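Local atomic coordinates of lipoprotein (Mycoplasma mycoides subsp. capri, PDB entry 7ADK), a protein that is a lipoprotein that probably acts at the cell surface as a peptidase of the trypsin-like PA clan. Residues V503-E515 with A534-D546. Sequence-based numbering, arbitrary orientation.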
ATOM      1  N   VAL B 503     -33.373  -1.642  -5.127  1.00 67.24           N
ATOM      2  CA  VAL B 503     -32.257  -1.427  -6.068  1.00 67.24           C
ATOM      3  C   VAL B 503     -32.506  -2.167  -7.383  1.00 67.24           C
ATOM      4  O   VAL B 503     -32.647  -3.385  -7.382  1.00 67.24           O
ATOM      5  CB  VAL B 503     -30.918  -1.862  -5.452  1.00 67.24           C
ATOM      6  CG1 VAL B 503     -29.753  -1.705  -6.415  1.00 67.24           C
ATOM      7  CG2 VAL B 503     -30.594  -1.042  -4.220  1.00 67.24           C
ATOM      8  N   THR B 504     -32.514  -1.469  -8.521  1.00 67.78           N
ATOM      9  CA  THR B 504     -32.965  -2.019  -9.817  1.00 67.78           C
ATOM     10  C   THR B 504     -32.048  -1.592 -10.959  1.00 67.78           C
ATOM     11  O   THR B 504     -31.780  -0.408 -11.105  1.00 67.78           O
ATOM     12  CB  THR B 504     -34.407  -1.552 -10.107  1.00 67.78           C
ATOM     13  OG1 THR B 504     -35.308  -1.920  -9.089  1.00 67.78           O
ATOM     14  CG2 THR B 504     -34.981  -2.094 -11.409  1.00 67.78           C
ATOM     15  N   ALA B 505     -31.625  -2.499 -11.841  1.00 68.12           N
ATOM     16  CA  ALA B 505     -31.024  -2.121 -13.125  1.00 68.12           C
ATOM     17  C   ALA B 505     -32.118  -1.678 -14.117  1.00 68.12           C
ATOM     18  O   ALA B 505     -32.967  -2.481 -14.502  1.00 68.12           O
ATOM     19  CB  ALA B 505     -30.202  -3.292 -13.660  1.00 68.12           C
ATOM     20  N   ILE B 506     -32.141  -0.407 -14.518  1.00 67.04           N
ATOM     21  CA  ILE B 506     -33.225   0.189 -15.325  1.00 67.04           C
ATOM     22  C   ILE B 506     -32.950   0.243 -16.829  1.00 67.04           C
ATOM     23  O   ILE B 506     -33.871   0.060 -17.616  1.00 67.04           O
ATOM     24  CB  ILE B 506     -33.593   1.560 -14.722  1.00 67.04           C
ATOM     25  CG1 ILE B 506     -34.718   1.284 -13.738  1.00 67.04           C
ATOM     26  CG2 ILE B 506     -33.958   2.633 -15.719  1.00 67.04           C
ATOM     27  CD1 ILE B 506     -35.343   2.502 -13.124  1.00 67.04           C
ATOM     28  N   PHE B 507     -31.707   0.458 -17.247  1.00 66.08           N
ATOM     29  CA  PHE B 507     -31.295   0.469 -18.646  1.00 66.08           C
ATOM     30  C   PHE B 507     -30.038  -0.382 -18.816  1.00 66.08           C
ATOM     31  O   PHE B 507     -29.174  -0.335 -17.955  1.00 66.08           O
ATOM     32  CB  PHE B 507     -31.112   1.927 -19.096  1.00 66.08           C
ATOM     33  CG  PHE B 507     -30.676   2.146 -20.531  1.00 66.08           C
ATOM     34  CD1 PHE B 507     -31.383   1.553 -21.589  1.00 66.08           C
ATOM     35  CD2 PHE B 507     -29.544   2.925 -20.825  1.00 66.08           C
ATOM     36  CE1 PHE B 507     -30.950   1.710 -22.915  1.00 66.08           C
ATOM     37  CE2 PHE B 507     -29.124   3.097 -22.152  1.00 66.08           C
ATOM     38  CZ  PHE B 507     -29.811   2.474 -23.199  1.00 66.08           C
ATOM     39  N   HIS B 508     -29.931  -1.167 -19.891  1.00 65.21           N
ATOM     40  CA  HIS B 508     -28.829  -2.123 -20.122  1.00 65.21           C
ATOM     41  C   HIS B 508     -28.075  -1.951 -21.449  1.00 65.21           C
ATOM     42  O   HIS B 508     -27.193  -2.757 -21.735  1.00 65.21           O
ATOM     43  CB  HIS B 508     -29.346  -3.559 -19.943  1.00 65.21           C
ATOM     44  CG  HIS B 508     -29.059  -4.196 -18.629  1.00 65.21           C
ATOM     45  ND1 HIS B 508     -27.829  -4.592 -18.182  1.00 65.21           N
ATOM     46  CD2 HIS B 508     -29.969  -4.588 -17.708  1.00 65.21           C
ATOM     47  CE1 HIS B 508     -27.992  -5.225 -17.022  1.00 65.21           C
ATOM     48  NE2 HIS B 508     -29.288  -5.229 -16.717  1.00 65.21           N
ATOM     49  N   ALA B 509     -28.431  -0.966 -22.287  1.00 66.90           N
ATOM     50  CA  ALA B 509     -27.759  -0.704 -23.578  1.00 66.90           C
ATOM     51  C   ALA B 509     -27.575  -1.946 -24.479  1.00 66.90           C
ATOM     52  O   ALA B 509     -26.584  -2.074 -25.199  1.00 66.90           O
ATOM     53  CB  ALA B 509     -26.465   0.086 -23.368  1.00 66.90           C
ATOM     54  N   THR B 510     -28.541  -2.863 -24.473  1.00 72.49           N
ATOM     55  CA  THR B 510     -28.572  -4.046 -25.338  1.00 72.49           C
ATOM     56  C   THR B 510     -29.343  -3.757 -26.615  1.00 72.49           C
ATOM     57  O   THR B 510     -30.448  -3.221 -26.594  1.00 72.49           O
ATOM     58  CB  THR B 510     -29.200  -5.251 -24.636  1.00 72.49           C
ATOM     59  OG1 THR B 510     -30.411  -4.903 -24.002  1.00 72.49           O
ATOM     60  CG2 THR B 510     -28.267  -5.858 -23.610  1.00 72.49           C
ATOM     61  N   ASP B 511     -28.769  -4.134 -27.750  1.00 76.24           N
ATOM     62  CA  ASP B 511     -29.426  -4.175 -29.057  1.00 76.24           C
ATOM     63  C   ASP B 511     -30.079  -2.854 -29.500  1.00 76.24           C
ATOM     64  O   ASP B 511     -31.073  -2.801 -30.219  1.00 76.24           O
ATOM     65  CB  ASP B 511     -30.327  -5.404 -29.133  1.00 76.24           C
ATOM     66  CG  ASP B 511     -30.373  -6.049 -30.511  1.00 76.24           C
ATOM     67  OD1 ASP B 511     -29.476  -5.832 -31.341  1.00 76.24           O
ATOM     68  OD2 ASP B 511     -31.324  -6.793 -30.779  1.00 76.24           O
ATOM     69  N   PHE B 512     -29.453  -1.750 -29.103  1.00 76.34           N
ATOM     70  CA  PHE B 512     -29.930  -0.374 -29.255  1.00 76.34           C
ATOM     71  C   PHE B 512     -29.918   0.193 -30.684  1.00 76.34           C
ATOM     72  O   PHE B 512     -30.405   1.303 -30.895  1.00 76.34           O
ATOM     73  CB  PHE B 512     -29.138   0.515 -28.294  1.00 76.34           C
ATOM     74  CG  PHE B 512     -27.670   0.630 -28.629  1.00 76.34           C
ATOM     75  CD1 PHE B 512     -27.217   1.592 -29.538  1.00 76.34           C
ATOM     76  CD2 PHE B 512     -26.754  -0.238 -28.017  1.00 76.34           C
ATOM     77  CE1 PHE B 512     -25.849   1.706 -29.806  1.00 76.34           C
ATOM     78  CE2 PHE B 512     -25.386  -0.130 -28.298  1.00 76.34           C
ATOM     79  CZ  PHE B 512     -24.929   0.853 -29.183  1.00 76.34           C
ATOM     80  N   ILE B 513     -29.397  -0.542 -31.668  1.00 82.75           N
ATOM     81  CA  ILE B 513     -29.412  -0.202 -33.105  1.00 82.75           C
ATOM     82  C   ILE B 513     -30.545  -0.909 -33.877  1.00 82.75           C
ATOM     83  O   ILE B 513     -30.836  -0.543 -35.015  1.00 82.75           O
ATOM     84  CB  ILE B 513     -28.016  -0.524 -33.701  1.00 82.75           C
ATOM     85  CG1 ILE B 513     -26.896   0.313 -33.067  1.00 82.75           C
ATOM     86  CG2 ILE B 513     -27.916  -0.356 -35.219  1.00 82.75           C
ATOM     87  CD1 ILE B 513     -27.047   1.830 -33.146  1.00 82.75           C
ATOM     88  N   ASN B 514     -31.195  -1.926 -33.295  1.00 93.39           N
ATOM     89  CA  ASN B 514     -32.003  -2.932 -34.006  1.00 93.39           C
ATOM     90  C   ASN B 514     -33.407  -2.486 -34.497  1.00 93.39           C
ATOM     91  O   ASN B 514     -34.401  -3.200 -34.348  1.00 93.39           O
ATOM     92  CB  ASN B 514     -31.986  -4.241 -33.198  1.00 93.39           C
ATOM     93  CG  ASN B 514     -32.235  -5.504 -34.015  1.00 93.39           C
ATOM     94  OD1 ASN B 514     -32.438  -5.473 -35.219  1.00 93.39           O
ATOM     95  ND2 ASN B 514     -32.196  -6.662 -33.405  1.00 93.39           N
ATOM     96  N   GLU B 515     -33.486  -1.297 -35.099  1.00 96.51           N
ATOM     97  CA  GLU B 515     -34.491  -0.972 -36.111  1.00 96.51           C
ATOM     98  C   GLU B 515     -34.009  -1.567 -37.448  1.00 96.51           C
ATOM     99  O   GLU B 515     -32.825  -1.771 -37.633  1.00 96.51           O
ATOM    100  CB  GLU B 515     -34.726   0.547 -36.200  1.00 96.51           C
ATOM    101  CG  GLU B 515     -35.781   0.923 -37.253  1.00 96.51           C
ATOM    102  CD  GLU B 515     -36.275   2.373 -37.201  1.00 96.51           C
ATOM    103  OE1 GLU B 515     -35.466   3.307 -37.031  1.00 96.51           O
ATOM    104  OE2 GLU B 515     -37.492   2.600 -37.394  1.00 96.51           O
ATOM    105  N   ALA B 534     -27.546 -14.293 -31.398  1.00 84.54           N
ATOM    106  CA  ALA B 534     -26.670 -13.329 -30.732  1.00 84.54           C
ATOM    107  C   ALA B 534     -26.872 -11.896 -31.245  1.00 84.54           C
ATOM    108  O   ALA B 534     -26.946 -11.675 -32.455  1.00 84.54           O
ATOM    109  CB  ALA B 534     -25.220 -13.771 -30.886  1.00 84.54           C
ATOM    110  N   GLY B 535     -26.940 -10.928 -30.337  1.00 78.09           N
ATOM    111  CA  GLY B 535     -27.120  -9.514 -30.631  1.00 78.09           C
ATOM    112  C   GLY B 535     -25.845  -8.689 -30.518  1.00 78.09           C
ATOM    113  O   GLY B 535     -24.732  -9.198 -30.593  1.00 78.09           O
ATOM    114  N   ILE B 536     -26.016  -7.386 -30.329  1.00 76.40           N
ATOM    115  CA  ILE B 536     -24.939  -6.425 -30.087  1.00 76.40           C
ATOM    116  C   ILE B 536     -25.236  -5.626 -28.830  1.00 76.40           C
ATOM    117  O   ILE B 536     -26.394  -5.349 -28.542  1.00 76.40           O
ATOM    118  CB  ILE B 536     -24.728  -5.473 -31.290  1.00 76.40           C
ATOM    119  CG1 ILE B 536     -25.982  -4.666 -31.692  1.00 76.40           C
ATOM    120  CG2 ILE B 536     -24.192  -6.243 -32.499  1.00 76.40           C
ATOM    121  CD1 ILE B 536     -26.002  -3.251 -31.136  1.00 76.40           C
ATOM    122  N   PHE B 537     -24.218  -5.208 -28.093  1.00 69.05           N
ATOM    123  CA  PHE B 537     -24.375  -4.326 -26.939  1.00 69.05           C
ATOM    124  C   PHE B 537     -23.152  -3.420 -26.752  1.00 69.05           C
ATOM    125  O   PHE B 537     -22.087  -3.651 -27.319  1.00 69.05           O
ATOM    126  CB  PHE B 537     -24.704  -5.153 -25.679  1.00 69.05           C
ATOM    127  CG  PHE B 537     -23.514  -5.650 -24.893  1.00 69.05           C
ATOM    128  CD1 PHE B 537     -23.329  -5.255 -23.564  1.00 69.05           C
ATOM    129  CD2 PHE B 537     -22.558  -6.482 -25.490  1.00 69.05           C
ATOM    130  CE1 PHE B 537     -22.192  -5.666 -22.858  1.00 69.05           C
ATOM    131  CE2 PHE B 537     -21.419  -6.885 -24.789  1.00 69.05           C
ATOM    132  CZ  PHE B 537     -21.232  -6.469 -23.471  1.00 69.05           C
ATOM    133  N   ALA B 538     -23.286  -2.384 -25.938  1.00 68.52           N
ATOM    134  CA  ALA B 538     -22.152  -1.653 -25.372  1.00 68.52           C
ATOM    135  C   ALA B 538     -22.162  -1.816 -23.858  1.00 68.52           C
ATOM    136  O   ALA B 538     -23.241  -1.737 -23.274  1.00 68.52           O
ATOM    137  CB  ALA B 538     -22.268  -0.194 -25.759  1.00 68.52           C
ATOM    138  N   ASP B 539     -21.024  -2.043 -23.213  1.00 65.55           N
ATOM    139  CA  ASP B 539     -21.005  -2.345 -21.780  1.00 65.55           C
ATOM    140  C   ASP B 539     -21.280  -1.095 -20.913  1.00 65.55           C
ATOM    141  O   ASP B 539     -20.385  -0.478 -20.349  1.00 65.55           O
ATOM    142  CB  ASP B 539     -19.715  -3.101 -21.438  1.00 65.55           C
ATOM    143  CG  ASP B 539     -19.778  -3.845 -20.096  1.00 65.55           C
ATOM    144  OD1 ASP B 539     -20.887  -4.131 -19.613  1.00 65.55           O
ATOM    145  OD2 ASP B 539     -18.721  -4.121 -19.492  1.00 65.55           O
ATOM    146  N   PHE B 540     -22.546  -0.696 -20.823  1.00 57.41           N
ATOM    147  CA  PHE B 540     -23.064   0.443 -20.052  1.00 57.41           C
ATOM    148  C   PHE B 540     -24.473   0.141 -19.493  1.00 57.41           C
ATOM    149  O   PHE B 540     -25.324  -0.356 -20.224  1.00 57.41           O
ATOM    150  CB  PHE B 540     -23.072   1.695 -20.938  1.00 57.41           C
ATOM    151  CG  PHE B 540     -23.837   2.866 -20.361  1.00 57.41           C
ATOM    152  CD1 PHE B 540     -23.452   3.431 -19.136  1.00 57.41           C
ATOM    153  CD2 PHE B 540     -24.975   3.358 -21.014  1.00 57.41           C
ATOM    154  CE1 PHE B 540     -24.197   4.472 -18.564  1.00 57.41           C
ATOM    155  CE2 PHE B 540     -25.714   4.411 -20.452  1.00 57.41           C
ATOM    156  CZ  PHE B 540     -25.319   4.971 -19.232  1.00 57.41           C
ATOM    157  N   ALA B 541     -24.743   0.452 -18.230  1.00 54.80           N
ATOM    158  CA  ALA B 541     -26.038   0.230 -17.604  1.00 54.80           C
ATOM    159  C   ALA B 541     -26.363   1.337 -16.597  1.00 54.80           C
ATOM    160  O   ALA B 541     -25.458   1.999 -16.103  1.00 54.80           O
ATOM    161  CB  ALA B 541     -26.039  -1.161 -16.974  1.00 54.80           C
ATOM    162  N   ILE B 542     -27.634   1.551 -16.281  1.00 56.79           N
ATOM    163  CA  ILE B 542     -28.062   2.588 -15.334  1.00 56.79           C
ATOM    164  C   ILE B 542     -28.912   1.979 -14.224  1.00 56.79           C
ATOM    165  O   ILE B 542     -29.967   1.411 -14.487  1.00 56.79           O
ATOM    166  CB  ILE B 542     -28.789   3.744 -16.038  1.00 56.79           C
ATOM    167  CG1 ILE B 542     -27.975   4.275 -17.230  1.00 56.79           C
ATOM    168  CG2 ILE B 542     -29.097   4.864 -15.033  1.00 56.79           C
ATOM    169  CD1 ILE B 542     -28.699   5.319 -18.056  1.00 56.79           C
ATOM    170  N   VAL B 543     -28.452   2.082 -12.985  1.00 57.09           N
ATOM    171  CA  VAL B 543     -29.056   1.491 -11.790  1.00 57.09           C
ATOM    172  C   VAL B 543     -29.799   2.541 -10.974  1.00 57.09           C
ATOM    173  O   VAL B 543     -29.265   3.591 -10.643  1.00 57.09           O
ATOM    174  CB  VAL B 543     -27.978   0.812 -10.920  1.00 57.09           C
ATOM    175  CG1 VAL B 543     -28.529   0.345  -9.564  1.00 57.09           C
ATOM    176  CG2 VAL B 543     -27.382  -0.380 -11.669  1.00 57.09           C
ATOM    177  N   GLU B 544     -31.031   2.246 -10.611  1.00 63.77           N
ATOM    178  CA  GLU B 544     -31.851   3.026  -9.689  1.00 63.77           C
ATOM    179  C   GLU B 544     -31.658   2.539  -8.250  1.00 63.77           C
ATOM    180  O   GLU B 544     -31.665   1.338  -7.985  1.00 63.77           O
ATOM    181  CB  GLU B 544     -33.306   2.916 -10.146  1.00 63.77           C
ATOM    182  CG  GLU B 544     -34.314   3.663  -9.271  1.00 63.77           C
ATOM    183  CD  GLU B 544     -35.760   3.409  -9.721  1.00 63.77           C
ATOM    184  OE1 GLU B 544     -36.340   2.389  -9.295  1.00 63.77           O
ATOM    185  OE2 GLU B 544     -36.335   4.252 -10.447  1.00 63.77           O
ATOM    186  N   VAL B 545     -31.516   3.477  -7.320  1.00 62.33           N
ATOM    187  CA  VAL B 545     -31.534   3.231  -5.883  1.00 62.33           C
ATOM    188  C   VAL B 545     -32.566   4.142  -5.221  1.00 62.33           C
ATOM    189  O   VAL B 545     -32.478   5.366  -5.310  1.00 62.33           O
ATOM    190  CB  VAL B 545     -30.136   3.403  -5.276  1.00 62.33           C
ATOM    191  CG1 VAL B 545     -30.153   3.043  -3.806  1.00 62.33           C
ATOM    192  CG2 VAL B 545     -29.080   2.532  -5.944  1.00 62.33           C
ATOM    193  N   ASP B 546     -33.552   3.558  -4.540  1.00 67.34           N
ATOM    194  CA  ASP B 546     -34.623   4.290  -3.853  1.00 67.34           C
ATOM    195  C   ASP B 546     -34.385   4.307  -2.339  1.00 67.34           C
ATOM    196  O   ASP B 546     -34.788   3.399  -1.612  1.00 67.34           O
ATOM    197  CB  ASP B 546     -35.980   3.699  -4.264  1.00 67.34           C
ATOM    198  CG  ASP B 546     -37.201   4.506  -3.797  1.00 67.34           C
ATOM    199  OD1 ASP B 546     -37.080   5.388  -2.930  1.00 67.34           O
ATOM    200  OD2 ASP B 546     -38.288   4.275  -4.370  1.00 67.34           O
TER
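Phe507 and Ile542 meet on one face of an antiparallel strand pair: the CD1 methyl of Ile542 abuts the ring edge at CD2, 3.8 Å away. Beside it Phe540 crosses Phe507 at about a right angle, the two CE2 atoms 4.0 Å apart. Here 503-507 has a classic beta bulge. Ile506 and Phe507 both face Ile542, whose carbonyl O takes a firm bond from Ile506 N (2.8 Å) and a weak one from Phe507 N. The extra residue brings Ile506 beside the extended Glu544 side chain, its CD1 methyl 3.6 Å from Glu544 CB. On the reverse face Val503 lies side by side with Val545 and also touches Val543, CG1 to CG1, at 4.0 Å.

Past His508 the chains part, then pair again through a single bridge, Thr510 with Phe537; Asp511 N reaches Ile536 O at 2.8 Å. A chi1 of 66° sets CG of Phe512 between its backbone N and carbonyl carbon, which aims the ring at Ile536 and Ala538. The ring edge meets Ala538 N, and CE2 also touches Ala538 CB (4.0 Å), while Ile536 CD1 sits above one face near the rim; the same methyl also touches Ile513 CG1 (4.2 Å).

Asp539, in the link between the ladders, bonds His450, consistent with the Asp-His pair of PA-clan peptidases. Glu544 OE2 is held by Tyr832 and Tyr444. Strand 541-546 runs between 503-507 and 442-447 in one sheet, with helix 824-831 against Ile506, Phe507 and Ile542; strand 535-537 instead joins a second sheet, parallel to 737-747, so the segments span both.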